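Long-range contact in pyruvate kinase (Pyrobaculum aerophilum, PDB 3QTG), which catalyses the last step of glycolysis, the interconversion of phosphoenolpyruvate and ADP with pyruvate and ATP, with the aid of a divalent metal cation: residues R12-G24 against R410-Y422. Sequence-based numbering, arbitrary orientation.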
loop_
_atom_site.group_PDB
_atom_site.type_symbol
_atom_site.label_atom_id
_atom_site.label_comp_id
_atom_site.label_asym_id
_atom_site.label_seq_id
_atom_site.Cartn_x
_atom_site.Cartn_y
_atom_site.Cartn_z
ATOM N N ARG A 12 22.111 -20.458 -2.944
ATOM C CA ARG A 12 22.571 -21.839 -2.616
ATOM C C ARG A 12 24.023 -21.928 -2.123
ATOM O O ARG A 12 24.283 -22.590 -1.121
ATOM C CB ARG A 12 22.373 -22.781 -3.809
ATOM C CG ARG A 12 21.041 -23.496 -3.821
ATOM C CD ARG A 12 21.137 -24.838 -4.550
ATOM N NE ARG A 12 19.811 -25.353 -4.898
ATOM C CZ ARG A 12 19.097 -24.946 -5.949
ATOM N NH1 ARG A 12 19.582 -24.019 -6.770
ATOM N NH2 ARG A 12 17.897 -25.469 -6.186
ATOM N N ALA A 13 24.955 -21.278 -2.828
ATOM C CA ALA A 13 26.404 -21.477 -2.596
ATOM C C ALA A 13 26.962 -20.908 -1.283
ATOM O O ALA A 13 27.829 -21.539 -0.650
ATOM C CB ALA A 13 27.222 -20.970 -3.791
ATOM N N ARG A 14 26.485 -19.724 -0.885
ATOM C CA ARG A 14 26.885 -19.106 0.386
ATOM C C ARG A 14 25.673 -18.797 1.260
ATOM O O ARG A 14 24.687 -18.227 0.798
ATOM C CB ARG A 14 27.726 -17.843 0.159
ATOM C CG ARG A 14 28.373 -17.276 1.435
ATOM C CD ARG A 14 29.217 -18.326 2.172
ATOM N NE ARG A 14 30.491 -18.595 1.494
ATOM C CZ ARG A 14 31.691 -18.264 1.974
ATOM N NH1 ARG A 14 31.802 -17.652 3.154
ATOM N NH2 ARG A 14 32.784 -18.544 1.268
ATOM N N ASN A 15 25.762 -19.184 2.528
ATOM C CA ASN A 15 24.626 -19.074 3.428
ATOM C C ASN A 15 24.392 -17.666 3.978
ATOM O O ASN A 15 25.328 -16.901 4.243
ATOM C CB ASN A 15 24.662 -20.151 4.540
ATOM C CG ASN A 15 24.164 -21.521 4.055
ATOM O OD1 ASN A 15 24.680 -22.570 4.459
ATOM N ND2 ASN A 15 23.161 -21.513 3.178
ATOM N N LEU A 16 23.114 -17.334 4.107
ATOM C CA LEU A 16 22.699 -16.088 4.716
ATOM C C LEU A 16 22.478 -16.364 6.182
ATOM O O LEU A 16 22.927 -15.596 7.020
ATOM C CB LEU A 16 21.454 -15.553 4.026
ATOM C CG LEU A 16 21.543 -15.342 2.500
ATOM C CD1 LEU A 16 20.266 -14.684 2.000
ATOM C CD2 LEU A 16 22.750 -14.488 2.125
ATOM N N THR A 17 21.825 -17.492 6.477
ATOM C CA THR A 17 21.716 -18.007 7.845
ATOM C C THR A 17 23.073 -18.555 8.280
ATOM O O THR A 17 23.681 -19.356 7.584
ATOM C CB THR A 17 20.680 -19.122 7.957
ATOM O OG1 THR A 17 19.472 -18.708 7.311
ATOM C CG2 THR A 17 20.393 -19.432 9.423
ATOM N N LYS A 18 23.536 -18.097 9.435
ATOM C CA LYS A 18 24.825 -18.513 9.960
ATOM C C LYS A 18 24.729 -19.768 10.838
ATOM O O LYS A 18 23.707 -20.040 11.460
ATOM C CB LYS A 18 25.512 -17.342 10.688
ATOM C CG LYS A 18 25.699 -16.094 9.803
ATOM C CD LYS A 18 26.420 -16.446 8.502
ATOM C CE LYS A 18 26.691 -15.234 7.661
ATOM N NZ LYS A 18 27.472 -14.265 8.464
ATOM N N ARG A 19 25.820 -20.526 10.863
ATOM C CA ARG A 19 25.845 -21.876 11.422
ATOM C C ARG A 19 26.811 -21.879 12.599
ATOM O O ARG A 19 28.003 -21.591 12.439
ATOM C CB ARG A 19 26.310 -22.874 10.346
ATOM C CG ARG A 19 25.499 -22.852 9.025
ATOM C CD ARG A 19 26.343 -23.259 7.790
ATOM N NE ARG A 19 27.496 -22.369 7.621
ATOM C CZ ARG A 19 28.430 -22.469 6.680
ATOM N NH1 ARG A 19 28.397 -23.439 5.771
ATOM N NH2 ARG A 19 29.409 -21.580 6.647
ATOM N N VAL A 20 26.276 -22.162 13.784
ATOM C CA VAL A 20 27.066 -22.236 15.007
ATOM C C VAL A 20 27.055 -23.672 15.564
ATOM O O VAL A 20 25.998 -24.295 15.653
ATOM C CB VAL A 20 26.560 -21.215 16.078
ATOM C CG1 VAL A 20 27.127 -21.526 17.477
ATOM C CG2 VAL A 20 26.904 -19.804 15.654
ATOM N N ALA A 21 28.233 -24.192 15.904
ATOM C CA ALA A 21 28.351 -25.517 16.547
ATOM C C ALA A 21 28.990 -25.406 17.915
ATOM O O ALA A 21 29.857 -24.566 18.123
ATOM C CB ALA A 21 29.142 -26.477 15.692
ATOM N N THR A 22 28.536 -26.247 18.845
ATOM C CA THR A 22 29.143 -26.349 20.160
ATOM C C THR A 22 30.287 -27.365 20.171
ATOM O O THR A 22 30.164 -28.470 19.650
ATOM C CB THR A 22 28.115 -26.730 21.234
ATOM O OG1 THR A 22 27.109 -25.707 21.306
ATOM C CG2 THR A 22 28.791 -26.901 22.609
ATOM N N LEU A 23 31.398 -26.972 20.785
ATOM C CA LEU A 23 32.560 -27.837 20.891
ATOM C C LEU A 23 32.497 -28.637 22.179
ATOM O O LEU A 23 32.173 -28.099 23.240
ATOM C CB LEU A 23 33.842 -27.010 20.861
ATOM C CG LEU A 23 34.135 -26.166 19.621
ATOM C CD1 LEU A 23 35.460 -25.448 19.844
ATOM C CD2 LEU A 23 34.171 -27.001 18.321
ATOM N N GLY A 24 32.814 -29.923 22.081
ATOM C CA GLY A 24 32.796 -30.804 23.247
ATOM C C GLY A 24 33.749 -31.962 23.051
ATOM O O GLY A 24 34.627 -31.885 22.184
ATOM N N ARG A 410 35.438 -11.199 13.175
ATOM C CA ARG A 410 34.960 -12.339 13.943
ATOM C C ARG A 410 33.551 -12.130 14.495
ATOM O O ARG A 410 32.758 -13.049 14.538
ATOM C CB ARG A 410 35.926 -12.614 15.088
ATOM C CG ARG A 410 37.243 -13.238 14.644
ATOM C CD ARG A 410 38.292 -13.079 15.739
ATOM N NE ARG A 410 39.585 -13.601 15.330
ATOM C CZ ARG A 410 40.721 -13.450 16.023
ATOM N NH1 ARG A 410 40.744 -12.786 17.182
ATOM N NH2 ARG A 410 41.847 -13.960 15.547
ATOM N N SER A 411 33.266 -10.920 14.959
ATOM C CA SER A 411 31.972 -10.589 15.514
ATOM C C SER A 411 30.875 -10.762 14.443
ATOM O O SER A 411 29.815 -11.334 14.711
ATOM C CB SER A 411 32.020 -9.143 16.008
ATOM O OG SER A 411 31.006 -8.874 16.947
ATOM N N LEU A 412 31.169 -10.314 13.224
ATOM C CA LEU A 412 30.184 -10.233 12.133
ATOM C C LEU A 412 29.934 -11.587 11.459
ATOM O O LEU A 412 28.977 -11.762 10.711
ATOM C CB LEU A 412 30.646 -9.199 11.095
ATOM C CG LEU A 412 30.874 -7.792 11.626
ATOM C CD1 LEU A 412 31.340 -6.896 10.490
ATOM C CD2 LEU A 412 29.600 -7.235 12.298
ATOM N N SER A 413 30.792 -12.544 11.777
ATOM C CA SER A 413 30.708 -13.895 11.245
ATOM C C SER A 413 29.364 -14.605 11.483
ATOM O O SER A 413 28.963 -15.467 10.696
ATOM C CB SER A 413 31.830 -14.714 11.861
ATOM O OG SER A 413 32.043 -15.860 11.063
ATOM N N ILE A 414 28.680 -14.242 12.570
ATOM C CA ILE A 414 27.399 -14.850 12.918
ATOM C C ILE A 414 26.203 -13.894 12.754
ATOM O O ILE A 414 25.115 -14.145 13.270
ATOM C CB ILE A 414 27.439 -15.566 14.323
ATOM C CG1 ILE A 414 27.680 -14.580 15.485
ATOM C CG2 ILE A 414 28.522 -16.664 14.322
ATOM C CD1 ILE A 414 27.153 -15.118 16.819
ATOM N N VAL A 415 26.420 -12.797 12.028
ATOM C CA VAL A 415 25.353 -11.870 11.668
ATOM C C VAL A 415 24.838 -12.246 10.261
ATOM O O VAL A 415 25.628 -12.583 9.370
ATOM C CB VAL A 415 25.840 -10.376 11.736
ATOM C CG1 VAL A 415 24.696 -9.409 11.353
ATOM C CG2 VAL A 415 26.347 -10.021 13.156
ATOM N N TRP A 416 23.524 -12.233 10.090
ATOM C CA TRP A 416 22.839 -12.479 8.801
ATOM C C TRP A 416 23.552 -11.923 7.555
ATOM O O TRP A 416 23.810 -10.725 7.468
ATOM C CB TRP A 416 21.431 -11.881 8.860
ATOM C CG TRP A 416 20.716 -11.846 7.532
ATOM C CD1 TRP A 416 20.756 -10.834 6.598
ATOM C CD2 TRP A 416 19.844 -12.850 6.996
ATOM N NE1 TRP A 416 19.975 -11.147 5.534
ATOM C CE2 TRP A 416 19.406 -12.379 5.731
ATOM C CE3 TRP A 416 19.383 -14.097 7.463
ATOM C CZ2 TRP A 416 18.522 -13.109 4.906
ATOM C CZ3 TRP A 416 18.492 -14.844 6.637
ATOM C CH2 TRP A 416 18.073 -14.327 5.369
ATOM N N ALA A 417 23.848 -12.814 6.612
ATOM C CA ALA A 417 24.350 -12.510 5.244
ATOM C C ALA A 417 25.773 -11.998 5.144
ATOM O O ALA A 417 26.325 -11.928 4.037
ATOM C CB ALA A 417 23.377 -11.567 4.457
ATOM N N LEU A 418 26.369 -11.617 6.271
ATOM C CA LEU A 418 27.654 -10.925 6.232
ATOM C C LEU A 418 28.806 -11.852 5.933
ATOM O O LEU A 418 28.935 -12.939 6.531
ATOM C CB LEU A 418 27.936 -10.139 7.522
ATOM C CG LEU A 418 26.906 -9.096 7.976
ATOM C CD1 LEU A 418 27.511 -8.279 9.086
ATOM C CD2 LEU A 418 26.430 -8.199 6.816
ATOM N N GLU A 419 29.641 -11.417 4.998
ATOM C CA GLU A 419 30.912 -12.090 4.752
ATOM C C GLU A 419 32.078 -11.157 5.081
ATOM O O GLU A 419 32.486 -10.341 4.253
ATOM C CB GLU A 419 31.030 -12.653 3.336
ATOM C CG GLU A 419 32.045 -13.791 3.317
ATOM C CD GLU A 419 32.525 -14.140 1.934
ATOM O OE1 GLU A 419 33.752 -14.082 1.708
ATOM O OE2 GLU A 419 31.680 -14.460 1.072
ATOM N N PRO A 420 32.599 -11.279 6.308
ATOM C CA PRO A 420 33.644 -10.384 6.760
ATOM C C PRO A 420 35.028 -10.755 6.241
ATOM O O PRO A 420 35.456 -11.912 6.331
ATOM C CB PRO A 420 33.548 -10.470 8.288
ATOM C CG PRO A 420 32.971 -11.837 8.561
ATOM C CD PRO A 420 32.175 -12.243 7.351
ATOM N N LEU A 421 35.712 -9.748 5.711
ATOM C CA LEU A 421 37.024 -9.875 5.094
ATOM C C LEU A 421 37.979 -8.942 5.813
ATOM O O LEU A 421 37.703 -7.751 5.964
ATOM C CB LEU A 421 36.949 -9.474 3.613
ATOM C CG LEU A 421 35.948 -10.240 2.736
ATOM C CD1 LEU A 421 35.527 -9.437 1.527
ATOM C CD2 LEU A 421 36.504 -11.611 2.324
ATOM N N TYR A 422 39.098 -9.487 6.272
ATOM C CA TYR A 422 40.135 -8.671 6.877
ATOM C C TYR A 422 40.857 -7.898 5.781
ATOM O O TYR A 422 41.491 -8.499 4.910
ATOM C CB TYR A 422 41.115 -9.521 7.680
ATOM C CG TYR A 422 42.270 -8.713 8.229
ATOM C CD1 TYR A 422 42.074 -7.801 9.265
ATOM C CD2 TYR A 422 43.548 -8.844 7.696
ATOM C CE1 TYR A 422 43.129 -7.046 9.770
ATOM C CE2 TYR A 422 44.611 -8.101 8.191
ATOM C CZ TYR A 422 44.396 -7.200 9.226
ATOM O OH TYR A 422 45.449 -6.454 9.714
#
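Lys18 reaches into the turns that follow helix 406-412 and gives its ammonium group to three backbone carbonyls of 413-418: NZ lies 2.9 Å from Ser413 O, 2.7 Å from Val415 O and 2.8 Å from Leu418 O. The three bonds differ in geometry. Leu418 O is approached in its carbonyl plane on a lone pair, Val415 O with a modest tilt, and Ser413 O from above the plane, 68° out of it. CB and CG lie against the backbone of Ile414, CB near its CA and CG near its C, and bends at chi2 and chi4 then carry NZ on to this cluster of oxygens. With an alanine in place of Lys18, the three carbonyls would probably lose their shared donor and a gap would open where the aliphatic chain lay against the turns.

Lys18 lies in strand 18-22, the first strand of the eight-stranded TIM barrel, whereas 418-422 is an outer strand of the C-terminal alpha/beta sheet; the contact therefore joins two domains of pyruvate kinase. Two consecutive beta turns, type I at 412-415 and type II at 415-418, present the carbonyls to the barrel.

Leu16 packs on Trp416 by a CH-pi contact: its CB sits 3.8 Å from the centroid of the six-membered ring, 11° off the normal, while CD1 extends past the ring's rim next to CZ2 and CD2 reaches the methyl of Ala417. Beside it one backbone bond joins the segments, Ala417 N to Leu16 O at 3.0 Å. Indole NE1 has its polar partner at Pro395. Farther out, the Arg14 guanidinium stacks on the Glu419 carboxylate, planes 11° apart; NH1 to OE2 is a long 3.8 Å, a purely electrostatic salt bridge.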